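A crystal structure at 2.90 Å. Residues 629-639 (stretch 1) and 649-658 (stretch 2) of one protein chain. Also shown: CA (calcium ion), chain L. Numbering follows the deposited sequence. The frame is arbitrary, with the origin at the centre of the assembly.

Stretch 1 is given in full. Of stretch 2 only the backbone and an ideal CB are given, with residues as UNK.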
# COMPACT_ATOMS: atom_id res chain seq x y z
N SER A 629 5.00 -2.83 -14.67
CA SER A 629 3.61 -3.17 -14.41
C SER A 629 2.89 -2.11 -13.53
O SER A 629 3.57 -1.27 -12.93
CB SER A 629 3.53 -4.54 -13.75
OG SER A 629 3.67 -4.41 -12.35
N PRO A 630 1.54 -2.19 -13.38
CA PRO A 630 0.83 -1.22 -12.52
C PRO A 630 1.10 -1.41 -11.01
O PRO A 630 0.52 -0.64 -10.23
CB PRO A 630 -0.64 -1.49 -12.85
CG PRO A 630 -0.64 -2.28 -14.12
CD PRO A 630 0.58 -3.11 -14.03
N LEU A 631 1.98 -2.38 -10.61
CA LEU A 631 2.39 -2.67 -9.23
C LEU A 631 2.79 -1.37 -8.49
O LEU A 631 3.62 -0.58 -8.97
CB LEU A 631 3.54 -3.70 -9.20
CG LEU A 631 4.01 -4.23 -7.84
CD1 LEU A 631 3.03 -5.23 -7.26
CD2 LEU A 631 5.34 -4.89 -7.96
N LEU A 632 2.11 -1.12 -7.34
CA LEU A 632 2.24 0.09 -6.52
C LEU A 632 3.66 0.28 -5.93
O LEU A 632 4.17 1.41 -5.93
CB LEU A 632 1.19 0.11 -5.40
CG LEU A 632 -0.25 0.46 -5.81
CD1 LEU A 632 -1.22 0.19 -4.67
CD2 LEU A 632 -0.37 1.91 -6.25
N SER A 633 4.28 -0.81 -5.44
CA SER A 633 5.61 -0.75 -4.84
C SER A 633 6.38 -2.04 -5.10
O SER A 633 5.78 -3.12 -5.12
CB SER A 633 5.49 -0.52 -3.34
OG SER A 633 6.74 -0.61 -2.67
N ASN A 634 7.72 -1.92 -5.27
CA ASN A 634 8.61 -3.08 -5.44
C ASN A 634 8.83 -3.80 -4.09
O ASN A 634 9.34 -4.92 -4.08
CB ASN A 634 9.97 -2.68 -6.05
CG ASN A 634 9.92 -2.23 -7.50
OD1 ASN A 634 9.12 -2.72 -8.30
ND2 ASN A 634 10.82 -1.32 -7.87
N ASN A 635 8.47 -3.15 -2.95
CA ASN A 635 8.58 -3.72 -1.62
C ASN A 635 7.20 -4.28 -1.22
O ASN A 635 6.28 -3.53 -0.87
CB ASN A 635 9.13 -2.70 -0.60
CG ASN A 635 9.31 -3.21 0.83
OD1 ASN A 635 9.12 -4.40 1.16
ND2 ASN A 635 9.68 -2.30 1.72
N ILE A 636 7.06 -5.63 -1.35
CA ILE A 636 5.86 -6.41 -1.05
C ILE A 636 6.05 -7.08 0.30
O ILE A 636 7.04 -7.77 0.50
CB ILE A 636 5.53 -7.44 -2.17
CG1 ILE A 636 5.60 -6.79 -3.58
CG2 ILE A 636 4.16 -8.14 -1.92
CD1 ILE A 636 5.71 -7.77 -4.70
N LEU A 637 5.10 -6.88 1.21
CA LEU A 637 5.13 -7.37 2.58
C LEU A 637 4.42 -8.71 2.76
O LEU A 637 4.83 -9.51 3.61
CB LEU A 637 4.49 -6.32 3.51
CG LEU A 637 5.44 -5.27 4.10
CD1 LEU A 637 5.91 -4.26 3.06
CD2 LEU A 637 4.81 -4.56 5.27
N SER A 638 3.33 -8.93 1.98
CA SER A 638 2.50 -10.13 2.03
C SER A 638 1.83 -10.49 0.69
O SER A 638 1.75 -9.66 -0.23
CB SER A 638 1.42 -9.96 3.10
OG SER A 638 0.66 -8.78 2.90
N LEU A 639 1.35 -11.74 0.60
CA LEU A 639 0.61 -12.37 -0.49
C LEU A 639 -0.57 -13.24 0.08
O LEU A 639 -0.55 -13.64 1.25
CB LEU A 639 1.53 -13.26 -1.36
CG LEU A 639 2.58 -12.59 -2.27
CD1 LEU A 639 3.37 -13.62 -3.03
CD2 LEU A 639 1.97 -11.56 -3.23
N UNK A 649 -3.97 -11.46 -4.03
CA UNK A 649 -3.93 -10.23 -3.22
C UNK A 649 -2.45 -9.91 -2.94
O UNK A 649 -1.69 -10.79 -2.55
CB UNK A 649 -4.72 -10.39 -1.92
N UNK A 650 -2.03 -8.67 -3.23
CA UNK A 650 -0.63 -8.26 -3.10
C UNK A 650 -0.57 -7.13 -2.10
O UNK A 650 -1.03 -6.03 -2.40
CB UNK A 650 -0.03 -7.84 -4.44
N UNK A 651 -0.04 -7.42 -0.92
CA UNK A 651 0.10 -6.42 0.12
C UNK A 651 1.40 -5.66 -0.06
O UNK A 651 2.43 -6.10 0.46
CB UNK A 651 0.04 -7.07 1.51
N UNK A 652 1.41 -4.57 -0.85
CA UNK A 652 2.65 -3.80 -1.04
C UNK A 652 2.81 -2.82 0.12
O UNK A 652 1.86 -2.56 0.86
CB UNK A 652 2.64 -3.06 -2.38
N UNK A 653 4.02 -2.25 0.26
CA UNK A 653 4.31 -1.27 1.30
C UNK A 653 3.43 -0.00 1.15
O UNK A 653 3.22 0.73 2.11
CB UNK A 653 5.79 -0.90 1.26
N UNK A 654 2.89 0.20 -0.07
CA UNK A 654 2.01 1.31 -0.44
C UNK A 654 0.54 0.87 -0.64
O UNK A 654 -0.21 1.55 -1.33
CB UNK A 654 2.53 1.97 -1.72
N UNK A 655 0.13 -0.25 -0.04
CA UNK A 655 -1.25 -0.71 -0.13
C UNK A 655 -1.57 -1.99 -0.89
O UNK A 655 -0.70 -2.59 -1.52
CB UNK A 655 -2.07 0.41 -0.77
N UNK A 656 -2.85 -2.37 -0.85
CA UNK A 656 -3.38 -3.57 -1.46
C UNK A 656 -3.68 -3.44 -2.95
O UNK A 656 -4.24 -2.45 -3.43
CB UNK A 656 -4.66 -3.98 -0.72
N UNK A 657 -3.35 -4.52 -3.65
CA UNK A 657 -3.52 -4.74 -5.09
C UNK A 657 -4.03 -6.15 -5.35
O UNK A 657 -3.88 -7.02 -4.48
CB UNK A 657 -2.20 -4.51 -5.83
N UNK A 658 -4.61 -6.37 -6.54
CA UNK A 658 -5.09 -7.68 -6.99
C UNK A 658 -4.74 -7.89 -8.44
O UNK A 658 -5.02 -7.02 -9.28
CB UNK A 658 -6.60 -7.81 -6.79
CA CA L . 6.30 4.10 -2.58

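Position 649 lies in a strand that runs antiparallel to 636-639. Its CA-to-CB bond points sideways, and the ideal CB is 5.4 Å from Leu639 C. Stretch 1 sets little limit here, so many side chains would suit. The residue is Tyr649, whose ring leads away. Its carbonyl O lies 3.5 Å from Leu639 CA in a CA-H...O contact.

Position 650 is paired with Leu639. Its ideal CB is 4.4 Å from Leu639 CD2 and 4.9 Å from both Ile636 CG2 and Leu631 CD1. Such an apolar setting suits a branched aliphatic residue such as valine, isoleucine or leucine. It is Ile650. Its CG2 is 3.7 Å from Ile636 CG2 and 4.0 Å from Leu631 CD1.

Position 651 is paired with Ser638, on the other face. An ideal CB would sit 2.3 Å from Ser638 OG, a clash, so glycine fits best. Gly651 is found. A beta bulge lets its O accept from Leu637 N (2.9 Å) and, weakly, from Ser638 N (3.3 Å). Gly651 N donates to Ser638 O (2.9 Å).

Position 652 is paired with Ile636. Its ideal CB is 3.9 Å from Ser633 CB and 4.6 Å from Leu632 CB. A small or beta-branched residue would suit: serine, threonine or valine. It is Thr652. Its CG2 lies 3.9 Å from Leu631 CD1, while OG1 donates to the carbonyl O of position 655 (2.7 Å), across the type I turn that starts here.

Position 653 points toward stretch 1. Its ideal CB is already 3.4 Å from Asn635 O and 3.8 Å from Leu637 CD1, which favours a small side chain. The residue is Ala653, whose N donates to Asn635 O (2.8 Å).

Position 654 also points toward stretch 1, near Ser633 and Leu632. The calcium ion lies beyond, so an acidic or amide side chain would suit. Asp654 binds the ion through OD2 at 2.4 Å.

Position 655 has phi 113° and psi 176°. A CB would be jammed against the preceding carbonyl O, which calls for glycine. Gly655 closes the turn, its N donating to Thr652 O (3.0 Å).

Position 656 points away, and stretch 1 hardly restricts it. It is Leu656.

Position 657 points toward Leu632 and Leu631, with space before their side chains. A long apolar residue would suit, methionine or leucine. Met657 places CG 3.6 Å from Leu632 CD1, and its SD accepts a weak hydrogen bond from Leu632 N (3.3 Å).

Position 658 is out of reach of stretch 1, which leaves the choice open. It is Thr658.

Stretch 2, residues 649-658: YIGTADGLMT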
# COMPACT_ATOMS: atom_id res chain seq x y z
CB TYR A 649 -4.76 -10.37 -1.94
CG TYR A 649 -6.25 -10.43 -2.21
CD1 TYR A 649 -7.02 -9.28 -2.17
CD2 TYR A 649 -6.87 -11.62 -2.57
CE1 TYR A 649 -8.39 -9.31 -2.48
CE2 TYR A 649 -8.22 -11.66 -2.90
CZ TYR A 649 -8.98 -10.51 -2.84
OH TYR A 649 -10.33 -10.57 -3.11
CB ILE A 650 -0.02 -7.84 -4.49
CG1 ILE A 650 -0.22 -8.94 -5.58
CG2 ILE A 650 1.44 -7.42 -4.38
CD1 ILE A 650 -0.45 -8.40 -7.04
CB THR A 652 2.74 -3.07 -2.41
OG1 THR A 652 1.76 -2.02 -2.53
CG2 THR A 652 2.68 -4.01 -3.60
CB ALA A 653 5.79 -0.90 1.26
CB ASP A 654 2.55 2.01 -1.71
CG ASP A 654 3.73 2.93 -1.43
OD1 ASP A 654 3.49 4.10 -1.07
OD2 ASP A 654 4.89 2.46 -1.55
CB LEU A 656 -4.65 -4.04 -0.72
CG LEU A 656 -5.02 -5.52 -0.89
CD1 LEU A 656 -3.98 -6.42 -0.29
CD2 LEU A 656 -6.38 -5.79 -0.30
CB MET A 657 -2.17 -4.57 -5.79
CG MET A 657 -1.74 -3.17 -5.94
SD MET A 657 -0.50 -3.10 -7.23
CE MET A 657 -1.53 -2.67 -8.61
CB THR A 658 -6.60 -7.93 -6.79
OG1 THR A 658 -7.36 -7.05 -7.62
CG2 THR A 658 -7.01 -7.85 -5.37
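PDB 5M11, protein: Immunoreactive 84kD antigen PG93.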